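Local coordinates for type C neurotoxin (Clostridium botulinum, PDB 3PME), which probably binds gangliosides and membrane lipid at nerve cells, this being the receptor-binding domain of a botulinum C/D mosaic neurotoxin, at residues L113-R118 with D169-K174; N86-I91 with I183-D188; A25-E30 with I52-N57. All coordinates share one frame; numbering follows the deposited sequence.

Contact 1 (L113-R118 with D169-K174); sequences LQDINR and DLDEVK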
loop_
_atom_site.group_PDB
_atom_site.type_symbol
_atom_site.label_atom_id
_atom_site.label_comp_id
_atom_site.label_asym_id
_atom_site.label_seq_id
_atom_site.Cartn_x
_atom_site.Cartn_y
_atom_site.Cartn_z
ATOM N N LEU A 113 7.436 18.840 -17.702
ATOM C CA LEU A 113 8.329 19.986 -17.563
ATOM C C LEU A 113 8.197 20.804 -18.832
ATOM O O LEU A 113 8.352 20.273 -19.935
ATOM C CB LEU A 113 9.787 19.545 -17.389
ATOM C CG LEU A 113 10.783 20.677 -17.097
ATOM C CD1 LEU A 113 10.508 21.292 -15.726
ATOM C CD2 LEU A 113 12.238 20.177 -17.160
ATOM N N GLN A 114 7.905 22.095 -18.684
ATOM C CA GLN A 114 7.540 22.913 -19.837
ATOM C C GLN A 114 8.354 24.196 -19.904
ATOM O O GLN A 114 8.458 24.930 -18.916
ATOM C CB GLN A 114 6.051 23.223 -19.780
ATOM C CG GLN A 114 5.525 24.027 -20.943
ATOM C CD GLN A 114 4.022 23.931 -21.013
ATOM O OE1 GLN A 114 3.474 22.846 -21.223
ATOM N NE2 GLN A 114 3.345 25.051 -20.818
ATOM N N ASP A 115 8.927 24.465 -21.080
ATOM C CA ASP A 115 9.771 25.643 -21.262
ATOM C C ASP A 115 8.992 26.899 -21.653
ATOM O O ASP A 115 7.760 26.884 -21.778
ATOM C CB ASP A 115 10.940 25.357 -22.228
ATOM C CG ASP A 115 10.522 25.264 -23.709
ATOM O OD1 ASP A 115 9.435 25.720 -24.110
ATOM O OD2 ASP A 115 11.351 24.758 -24.502
ATOM N N ILE A 116 9.724 27.990 -21.854
ATOM C CA ILE A 116 9.074 29.280 -22.062
ATOM C C ILE A 116 8.418 29.435 -23.439
ATOM O O ILE A 116 7.705 30.413 -23.684
ATOM C CB ILE A 116 10.029 30.454 -21.733
ATOM C CG1 ILE A 116 11.393 30.261 -22.404
ATOM C CG2 ILE A 116 10.222 30.562 -20.227
ATOM C CD1 ILE A 116 11.391 30.488 -23.911
ATOM N N ASN A 117 8.632 28.456 -24.315
ATOM C CA ASN A 117 7.939 28.409 -25.603
ATOM C C ASN A 117 6.767 27.427 -25.593
ATOM O O ASN A 117 6.208 27.103 -26.642
ATOM C CB ASN A 117 8.915 28.051 -26.725
ATOM C CG ASN A 117 9.938 29.135 -26.962
ATOM O OD1 ASN A 117 11.127 28.864 -27.104
ATOM N ND2 ASN A 117 9.479 30.378 -26.972
ATOM N N ARG A 118 6.417 26.943 -24.405
ATOM C CA ARG A 118 5.341 25.970 -24.244
ATOM C C ARG A 118 5.673 24.584 -24.805
ATOM O O ARG A 118 4.796 23.734 -24.921
ATOM C CB ARG A 118 4.038 26.502 -24.841
ATOM C CG ARG A 118 3.522 27.742 -24.127
ATOM C CD ARG A 118 2.181 28.202 -24.677
ATOM N NE ARG A 118 1.354 28.785 -23.622
ATOM C CZ ARG A 118 0.651 28.069 -22.747
ATOM N NH1 ARG A 118 0.678 26.743 -22.803
ATOM N NH2 ARG A 118 -0.072 28.675 -21.813
ATOM N N ASP A 169 17.497 19.485 -24.138
ATOM C CA ASP A 169 17.127 20.135 -25.389
ATOM C C ASP A 169 15.960 21.128 -25.261
ATOM O O ASP A 169 15.615 21.811 -26.226
ATOM C CB ASP A 169 16.814 19.085 -26.465
ATOM C CG ASP A 169 15.709 18.120 -26.050
ATOM O OD1 ASP A 169 15.600 17.794 -24.846
ATOM O OD2 ASP A 169 14.952 17.674 -26.939
ATOM N N LEU A 170 15.332 21.200 -24.092
ATOM C CA LEU A 170 14.324 22.235 -23.868
ATOM C C LEU A 170 15.024 23.581 -23.890
ATOM O O LEU A 170 16.228 23.671 -23.655
ATOM C CB LEU A 170 13.629 22.061 -22.510
ATOM C CG LEU A 170 12.583 20.950 -22.387
ATOM C CD1 LEU A 170 12.034 20.872 -20.956
ATOM C CD2 LEU A 170 11.461 21.154 -23.376
ATOM N N ASP A 171 14.268 24.637 -24.162
ATOM C CA ASP A 171 14.803 25.973 -23.941
ATOM C C ASP A 171 14.576 26.339 -22.477
ATOM O O ASP A 171 14.333 25.456 -21.650
ATOM C CB ASP A 171 14.178 26.953 -24.926
ATOM C CG ASP A 171 14.603 26.653 -26.358
ATOM O OD1 ASP A 171 15.821 26.522 -26.586
ATOM O OD2 ASP A 171 13.727 26.514 -27.239
ATOM N N GLU A 172 14.681 27.619 -22.139
ATOM C CA GLU A 172 14.620 28.017 -20.740
ATOM C C GLU A 172 13.340 27.557 -20.035
ATOM O O GLU A 172 12.245 27.638 -20.585
ATOM C CB GLU A 172 14.760 29.541 -20.605
ATOM C CG GLU A 172 16.131 30.089 -20.987
ATOM C CD GLU A 172 16.218 30.544 -22.434
ATOM O OE1 GLU A 172 15.434 30.072 -23.282
ATOM O OE2 GLU A 172 17.095 31.383 -22.726
ATOM N N VAL A 173 13.499 27.080 -18.806
ATOM C CA VAL A 173 12.360 26.794 -17.946
ATOM C C VAL A 173 12.339 27.858 -16.852
ATOM O O VAL A 173 13.350 28.097 -16.191
ATOM C CB VAL A 173 12.450 25.389 -17.313
ATOM C CG1 VAL A 173 11.329 25.200 -16.299
ATOM C CG2 VAL A 173 12.387 24.310 -18.390
ATOM N N LYS A 174 11.203 28.529 -16.698
ATOM C CA LYS A 174 11.028 29.508 -15.633
ATOM C C LYS A 174 10.248 28.814 -14.537
ATOM O O LYS A 174 9.070 28.524 -14.721
ATOM C CB LYS A 174 10.248 30.726 -16.157
ATOM C CG LYS A 174 9.846 31.759 -15.111
ATOM C CD LYS A 174 11.050 32.412 -14.472
ATOM C CE LYS A 174 10.642 33.508 -13.489
ATOM N NZ LYS A 174 9.797 32.943 -12.382
HETATM O O HOH W 1 11.431 25.563 -26.989
#

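Contact 2 (N86-I91 with I183-D188); sequences NEYTII and IDENID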
loop_
_atom_site.group_PDB
_atom_site.type_symbol
_atom_site.label_atom_id
_atom_site.label_comp_id
_atom_site.label_asym_id
_atom_site.label_seq_id
_atom_site.Cartn_x
_atom_site.Cartn_y
_atom_site.Cartn_z
ATOM N N ASN A 86 -9.985 10.499 -18.670
ATOM C CA ASN A 86 -9.697 11.932 -18.686
ATOM C C ASN A 86 -8.340 12.286 -18.073
ATOM O O ASN A 86 -7.680 11.438 -17.460
ATOM C CB ASN A 86 -10.808 12.710 -17.977
ATOM C CG ASN A 86 -12.183 12.448 -18.579
ATOM O OD1 ASN A 86 -12.301 11.894 -19.673
ATOM N ND2 ASN A 86 -13.231 12.836 -17.855
ATOM N N GLU A 87 -7.935 13.540 -18.260
ATOM C CA GLU A 87 -6.699 14.069 -17.694
ATOM C C GLU A 87 -6.996 15.026 -16.548
ATOM O O GLU A 87 -7.852 15.900 -16.671
ATOM C CB GLU A 87 -5.897 14.803 -18.770
ATOM C CG GLU A 87 -4.695 15.556 -18.227
ATOM C CD GLU A 87 -3.954 16.304 -19.313
ATOM O OE1 GLU A 87 -3.299 15.642 -20.145
ATOM O OE2 GLU A 87 -4.037 17.550 -19.340
ATOM N N TYR A 88 -6.295 14.852 -15.430
ATOM C CA TYR A 88 -6.493 15.689 -14.252
ATOM C C TYR A 88 -5.149 16.248 -13.808
ATOM O O TYR A 88 -4.216 15.485 -13.571
ATOM C CB TYR A 88 -7.093 14.872 -13.097
ATOM C CG TYR A 88 -8.369 14.131 -13.459
ATOM C CD1 TYR A 88 -9.612 14.676 -13.186
ATOM C CD2 TYR A 88 -8.321 12.900 -14.107
ATOM C CE1 TYR A 88 -10.781 14.007 -13.533
ATOM C CE2 TYR A 88 -9.481 12.228 -14.454
ATOM C CZ TYR A 88 -10.704 12.788 -14.166
ATOM O OH TYR A 88 -11.855 12.118 -14.525
ATOM N N THR A 89 -5.040 17.568 -13.703
ATOM C CA THR A 89 -3.856 18.150 -13.086
ATOM C C THR A 89 -3.988 18.015 -11.575
ATOM O O THR A 89 -5.001 18.411 -11.000
ATOM C CB THR A 89 -3.678 19.627 -13.478
ATOM O OG1 THR A 89 -3.445 19.713 -14.890
ATOM C CG2 THR A 89 -2.489 20.236 -12.745
ATOM N N ILE A 90 -2.970 17.451 -10.931
ATOM C CA ILE A 90 -3.007 17.205 -9.497
ATOM C C ILE A 90 -2.071 18.132 -8.716
ATOM O O ILE A 90 -2.398 18.580 -7.617
ATOM C CB ILE A 90 -2.602 15.750 -9.194
ATOM C CG1 ILE A 90 -3.498 14.782 -9.974
ATOM C CG2 ILE A 90 -2.624 15.477 -7.692
ATOM C CD1 ILE A 90 -4.947 15.055 -9.813
ATOM N N ILE A 91 -0.894 18.400 -9.272
ATOM C CA ILE A 91 0.042 19.311 -8.624
ATOM C C ILE A 91 0.482 20.261 -9.716
ATOM O O ILE A 91 0.988 19.821 -10.744
ATOM C CB ILE A 91 1.283 18.586 -8.063
ATOM C CG1 ILE A 91 0.879 17.401 -7.179
ATOM C CG2 ILE A 91 2.156 19.560 -7.272
ATOM C CD1 ILE A 91 2.070 16.571 -6.708
ATOM N N ILE A 183 -7.421 19.107 -7.501
ATOM C CA ILE A 183 -8.079 18.801 -8.765
ATOM C C ILE A 183 -9.144 19.842 -9.089
ATOM O O ILE A 183 -10.060 20.069 -8.299
ATOM C CB ILE A 183 -8.732 17.410 -8.720
ATOM C CG1 ILE A 183 -7.687 16.353 -8.365
ATOM C CG2 ILE A 183 -9.420 17.089 -10.041
ATOM C CD1 ILE A 183 -8.271 14.976 -8.111
ATOM N N ASP A 184 -9.016 20.472 -10.253
ATOM C CA ASP A 184 -9.950 21.514 -10.680
ATOM C C ASP A 184 -11.116 20.968 -11.496
ATOM O O ASP A 184 -12.206 21.545 -11.494
ATOM C CB ASP A 184 -9.222 22.598 -11.479
ATOM C CG ASP A 184 -8.952 23.843 -10.658
ATOM O OD1 ASP A 184 -9.646 24.051 -9.639
ATOM O OD2 ASP A 184 -8.053 24.620 -11.039
ATOM N N GLU A 185 -10.886 19.866 -12.202
ATOM C CA GLU A 185 -11.947 19.260 -12.995
ATOM C C GLU A 185 -13.066 18.755 -12.104
ATOM O O GLU A 185 -12.896 18.594 -10.892
ATOM C CB GLU A 185 -11.412 18.107 -13.845
ATOM C CG GLU A 185 -9.967 17.775 -13.579
ATOM C CD GLU A 185 -9.030 18.735 -14.264
ATOM O OE1 GLU A 185 -9.392 19.222 -15.357
ATOM O OE2 GLU A 185 -7.934 18.996 -13.714
ATOM N N ASN A 186 -14.217 18.510 -12.716
ATOM C CA ASN A 186 -15.328 17.901 -12.012
ATOM C C ASN A 186 -15.009 16.437 -11.766
ATOM O O ASN A 186 -14.574 15.724 -12.674
ATOM C CB ASN A 186 -16.617 18.036 -12.822
ATOM C CG ASN A 186 -17.849 17.645 -12.028
ATOM O OD1 ASN A 186 -17.748 17.138 -10.910
ATOM N ND2 ASN A 186 -19.024 17.882 -12.603
ATOM N N ILE A 187 -15.200 15.996 -10.531
ATOM C CA ILE A 187 -14.971 14.602 -10.185
ATOM C C ILE A 187 -16.137 14.064 -9.369
ATOM O O ILE A 187 -16.738 14.792 -8.575
ATOM C CB ILE A 187 -13.658 14.423 -9.405
ATOM C CG1 ILE A 187 -13.663 15.270 -8.133
ATOM C CG2 ILE A 187 -12.471 14.798 -10.278
ATOM C CD1 ILE A 187 -12.403 15.128 -7.304
ATOM N N ASP A 188 -16.455 12.790 -9.583
ATOM C CA ASP A 188 -17.545 12.116 -8.877
ATOM C C ASP A 188 -17.150 11.816 -7.431
ATOM O O ASP A 188 -15.979 11.930 -7.063
ATOM C CB ASP A 188 -17.914 10.818 -9.603
ATOM C CG ASP A 188 -18.211 11.037 -11.083
ATOM O OD1 ASP A 188 -18.677 12.141 -11.443
ATOM O OD2 ASP A 188 -17.979 10.105 -11.888
HETATM O O HOH W 2 -14.090 12.929 -13.496
HETATM O O HOH W 3 -6.969 20.097 -11.749
#

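Contact 3 (A25-E30 with I52-N57); sequences AEVRLE and IIVNLN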
loop_
_atom_site.group_PDB
_atom_site.type_symbol
_atom_site.label_atom_id
_atom_site.label_comp_id
_atom_site.label_asym_id
_atom_site.label_seq_id
_atom_site.Cartn_x
_atom_site.Cartn_y
_atom_site.Cartn_z
ATOM N N ALA A 25 8.285 27.648 4.096
ATOM C CA ALA A 25 7.362 27.994 3.024
ATOM C C ALA A 25 5.986 28.264 3.617
ATOM O O ALA A 25 5.626 27.694 4.651
ATOM C CB ALA A 25 7.279 26.861 2.000
ATOM N N GLU A 26 5.217 29.131 2.969
ATOM C CA GLU A 26 3.826 29.313 3.352
ATOM C C GLU A 26 2.992 28.154 2.818
ATOM O O GLU A 26 3.073 27.819 1.641
ATOM C CB GLU A 26 3.272 30.631 2.812
ATOM C CG GLU A 26 1.780 30.776 3.036
ATOM C CD GLU A 26 1.178 31.954 2.293
ATOM O OE1 GLU A 26 1.927 32.692 1.614
ATOM O OE2 GLU A 26 -0.055 32.137 2.389
ATOM N N VAL A 27 2.191 27.553 3.690
ATOM C CA VAL A 27 1.313 26.459 3.298
ATOM C C VAL A 27 -0.113 26.831 3.670
ATOM O O VAL A 27 -0.463 26.870 4.849
ATOM C CB VAL A 27 1.708 25.150 4.000
ATOM C CG1 VAL A 27 0.767 24.012 3.605
ATOM C CG2 VAL A 27 3.159 24.792 3.688
ATOM N N ARG A 28 -0.926 27.133 2.667
ATOM C CA ARG A 28 -2.305 27.522 2.924
ATOM C C ARG A 28 -3.270 26.491 2.373
ATOM O O ARG A 28 -3.145 26.061 1.232
ATOM C CB ARG A 28 -2.610 28.888 2.312
ATOM C CG ARG A 28 -4.023 29.367 2.599
ATOM C CD ARG A 28 -4.267 30.775 2.076
ATOM N NE ARG A 28 -4.477 30.806 0.630
ATOM C CZ ARG A 28 -3.569 31.209 -0.253
ATOM N NH1 ARG A 28 -2.375 31.620 0.153
ATOM N NH2 ARG A 28 -3.854 31.203 -1.550
ATOM N N LEU A 29 -4.242 26.100 3.189
ATOM C CA LEU A 29 -5.231 25.122 2.763
ATOM C C LEU A 29 -6.560 25.781 2.424
ATOM O O LEU A 29 -7.135 26.502 3.243
ATOM C CB LEU A 29 -5.423 24.036 3.825
ATOM C CG LEU A 29 -4.365 22.928 3.855
ATOM C CD1 LEU A 29 -3.047 23.432 4.428
ATOM C CD2 LEU A 29 -4.868 21.741 4.648
ATOM N N GLU A 30 -7.036 25.533 1.208
ATOM C CA GLU A 30 -8.340 26.011 0.771
ATOM C C GLU A 30 -9.308 24.842 0.686
ATOM O O GLU A 30 -8.899 23.697 0.494
ATOM C CB GLU A 30 -8.237 26.703 -0.585
ATOM C CG GLU A 30 -7.370 27.945 -0.585
ATOM C CD GLU A 30 -7.483 28.721 -1.879
ATOM O OE1 GLU A 30 -6.852 29.796 -1.986
ATOM O OE2 GLU A 30 -8.203 28.254 -2.789
ATOM N N ILE A 52 -4.250 22.784 -1.647
ATOM C CA ILE A 52 -3.172 23.237 -0.789
ATOM C C ILE A 52 -2.304 24.156 -1.631
ATOM O O ILE A 52 -1.830 23.760 -2.689
ATOM C CB ILE A 52 -2.327 22.077 -0.270
ATOM C CG1 ILE A 52 -3.195 21.087 0.513
ATOM C CG2 ILE A 52 -1.185 22.607 0.593
ATOM C CD1 ILE A 52 -2.429 19.880 1.030
ATOM N N ILE A 53 -2.124 25.392 -1.185
ATOM C CA ILE A 53 -1.300 26.342 -1.922
ATOM C C ILE A 53 0.004 26.530 -1.169
ATOM O O ILE A 53 0.001 26.935 -0.005
ATOM C CB ILE A 53 -1.986 27.714 -2.043
ATOM C CG1 ILE A 53 -3.433 27.570 -2.532
ATOM C CG2 ILE A 53 -1.158 28.657 -2.919
ATOM C CD1 ILE A 53 -3.599 26.687 -3.722
ATOM N N VAL A 54 1.119 26.214 -1.816
ATOM C CA VAL A 54 2.425 26.373 -1.188
ATOM C C VAL A 54 3.197 27.490 -1.875
ATOM O O VAL A 54 3.393 27.451 -3.080
ATOM C CB VAL A 54 3.244 25.068 -1.251
ATOM C CG1 VAL A 54 4.602 25.243 -0.578
ATOM C CG2 VAL A 54 2.467 23.913 -0.606
ATOM N N ASN A 55 3.606 28.498 -1.110
ATOM C CA ASN A 55 4.480 29.541 -1.641
ATOM C C ASN A 55 5.853 29.454 -1.000
ATOM O O ASN A 55 6.008 29.728 0.191
ATOM C CB ASN A 55 3.881 30.924 -1.385
ATOM C CG ASN A 55 2.691 31.210 -2.266
ATOM O OD1 ASN A 55 2.841 31.443 -3.463
ATOM N ND2 ASN A 55 1.502 31.203 -1.681
ATOM N N LEU A 56 6.842 29.050 -1.787
ATOM C CA LEU A 56 8.216 28.986 -1.323
ATOM C C LEU A 56 8.786 30.388 -1.210
ATOM O O LEU A 56 8.346 31.301 -1.906
ATOM C CB LEU A 56 9.076 28.197 -2.312
ATOM C CG LEU A 56 9.035 26.666 -2.307
ATOM C CD1 LEU A 56 7.615 26.145 -2.328
ATOM C CD2 LEU A 56 9.836 26.144 -3.510
ATOM N N ASN A 57 9.757 30.546 -0.320
ATOM C CA ASN A 57 10.596 31.723 -0.306
ATOM C C ASN A 57 11.302 31.735 -1.645
ATOM O O ASN A 57 12.076 30.825 -1.959
ATOM C CB ASN A 57 11.608 31.624 0.836
ATOM C CG ASN A 57 12.513 32.835 0.927
ATOM O OD1 ASN A 57 12.878 33.434 -0.084
ATOM N ND2 ASN A 57 12.890 33.198 2.148
#

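Contact 1 (L113-R118 with D169-K174)
The carboxylate of Asp-115 is gripped through both oxygens. Its OD2 accepts the backbone N of Asp-171 at 2.9 Å, on the anti side and 22° out of the carboxylate plane, while OD1 takes Asn-117 N at 2.9 Å from well above that plane and also receives the backbone N of Lys-119. The bond from Asn-117 closes an Asx turn. With CG set between the backbone N and the carbonyl carbon (chi1 74°), the short side chain can fold back over its own turn and still reach across to the other loop, a double task that suits aspartate.

The turn sits where strand 108-114 ends: Asp-115 to Arg-118 form a type I beta turn that leads into strand 120-126 of the same antiparallel sheet. The loop 169-174, between strands 160-166 and 178-181, packs against this hairpin end, its direction almost perpendicular to that of 113-117. There the N of Ile-116 meets the O of Glu-172 at 2.8 Å, almost in line with the carbonyl bond, and CG1 of Ile-116 lies against the same oxygen.

Asp-115 and Asp-171 run alongside each other, their carboxylate planes only 21° apart and their OD2 atoms separated by 4.0 Å. A water bridges these two oxygens; since further acceptors surround it, which of them receives its protons is not settled. The like charges would be expected to raise the proton affinity of one or both groups.

Away from these carboxylates the contact is apolar. CD2 of Leu-113 reaches CD1 of Leu-170 at 3.9 Å, and CD1 of Leu-113 meets CG1 of Val-173 at 4.0 Å; the two leucines are buried, with Val-173 at the margin. Ser-98 OG accepts the N-H of Lys-174 and gives its own proton to Gln-114 O, one hydroxyl bridging both segments.

Contact 2 (N86-I91 with I183-D188)
Ile-90, near the end of strand 87-90, comes closest to the loop 183-188 at Ile-183, their CA atoms 5.4 Å apart, within a classic beta bulge where Ile-90 and Ile-91 both face Leu-102. The side chains of Ile-90 and Ile-183 run alongside each other in the same direction. CD1 of Ile-90 presses on CG1 of Ile-183 at 3.4 Å, closer than two carbons normally pack, and both residues also touch Leu-193 of strand 193-201.

Tyr-88 extends the apolar patch. CD1 of Tyr-88 lies 4.0 Å from CG2 of Ile-183, approached obliquely, and CE1 of Tyr-88 is 3.8 Å from CG2 of Ile-187; Leu-81 of helix 79-82 adds a further neighbour. The phenol suits a place with an apolar flank and a wet tip: OH donates to a water lying in the ring plane, 2.6 Å away, which in turn donates to Asn-186 O, and OH also bonds to Ser-84 OG.

The placing of the Glu-185 side chain is doubtful in detail. As modelled, its OE2 accepts the N of Thr-89 at 3.2 Å, from 46° out of the carboxylate plane. A second water accepts from Asp-184 N at 2.6 Å and donates to Thr-89 O and, in this model, to Glu-185 OE2. A backbone N-H and a water proton thus both point to OE2, which would be consistent with an ionised carboxylate.

Contact 3 (A25-E30 with I52-N57)
Strands 26-30 and 51-55 pair antiparallel, and four backbone hydrogen bonds hold Glu-26 to Asn-55 and Arg-28 to Ile-53. The Arg-28/Ile-53 pair has the straighter bonds: Arg-28 N to Ile-53 O is 2.8 Å with an angle of 177° at the hydrogen, and Ile-53 N to Arg-28 O is 2.7 Å. Both backbone N-to-O links between Glu-26 and Asn-55 are 2.9 Å and more bent. Val-27 with Val-54 and Leu-29 with Ile-52 are the non-hydrogen-bonded pairs, and the CA of Val-54 makes a C-H...O contact with Glu-26 O at 3.2 Å.

Apolar packing occupies the face that carries Val-27, Leu-29, Ile-52 and Val-54. CG1 of Val-27 meets CG2 of Ile-52 at 3.9 Å, and CG of Leu-29 meets CG1 of Ile-52 at 4.0 Å, so one beta-branched residue serves two neighbours. The small CB of Ala-25 fits against CG1 of Val-54.

The other face carries Glu-26 and Arg-28 together with Ile-53 and Asn-55, and Glu-30 joins through its carboxylate. Arg-28, bent at chi3 (77°), turns its guanidinium over CB of Ile-53 while the glutamates approach its edge in plane. Arg-28 NH1 to Glu-26 OE2 and Arg-28 NH2 to Glu-30 OE1 are both 3.3 Å, salt bridges whose hydrogen bonds are weak. Long flexible side chains suit this outer surface.

Strand 51-55 is the middle of a three-stranded sheet, with 178-181 along its far edge: Asn-55 OD1 bonds to Thr-178 OG1. Strand 6-13 packs on part of the aliphatic face, Leu-8 on Ala-25 and Val-54, Leu-10 on Val-27, while Phe-181 meets Ile-52 and Val-54.

Overall arrangement
All three contacts lie in the N-terminal, concanavalin-like beta domain. Contact 3 closes first along the chain; contact 2 then spans a long excursion, within which contact 1 opens and closes. Centres are about 24 Å apart for contacts 1 and 2 and for contacts 1 and 3, and about 20 Å for contacts 2 and 3, without touching. Contacts 1 and 2 reach one five-stranded sheet, through strands 108-114 and 87-90. Strand 178-181 links the set: loop 169-174 precedes it, loop 183-188 follows it, and it pairs with strand 51-55 of contact 3. The late loops thus join separate sheets of the domain, apart from the trefoil-family C-terminal half.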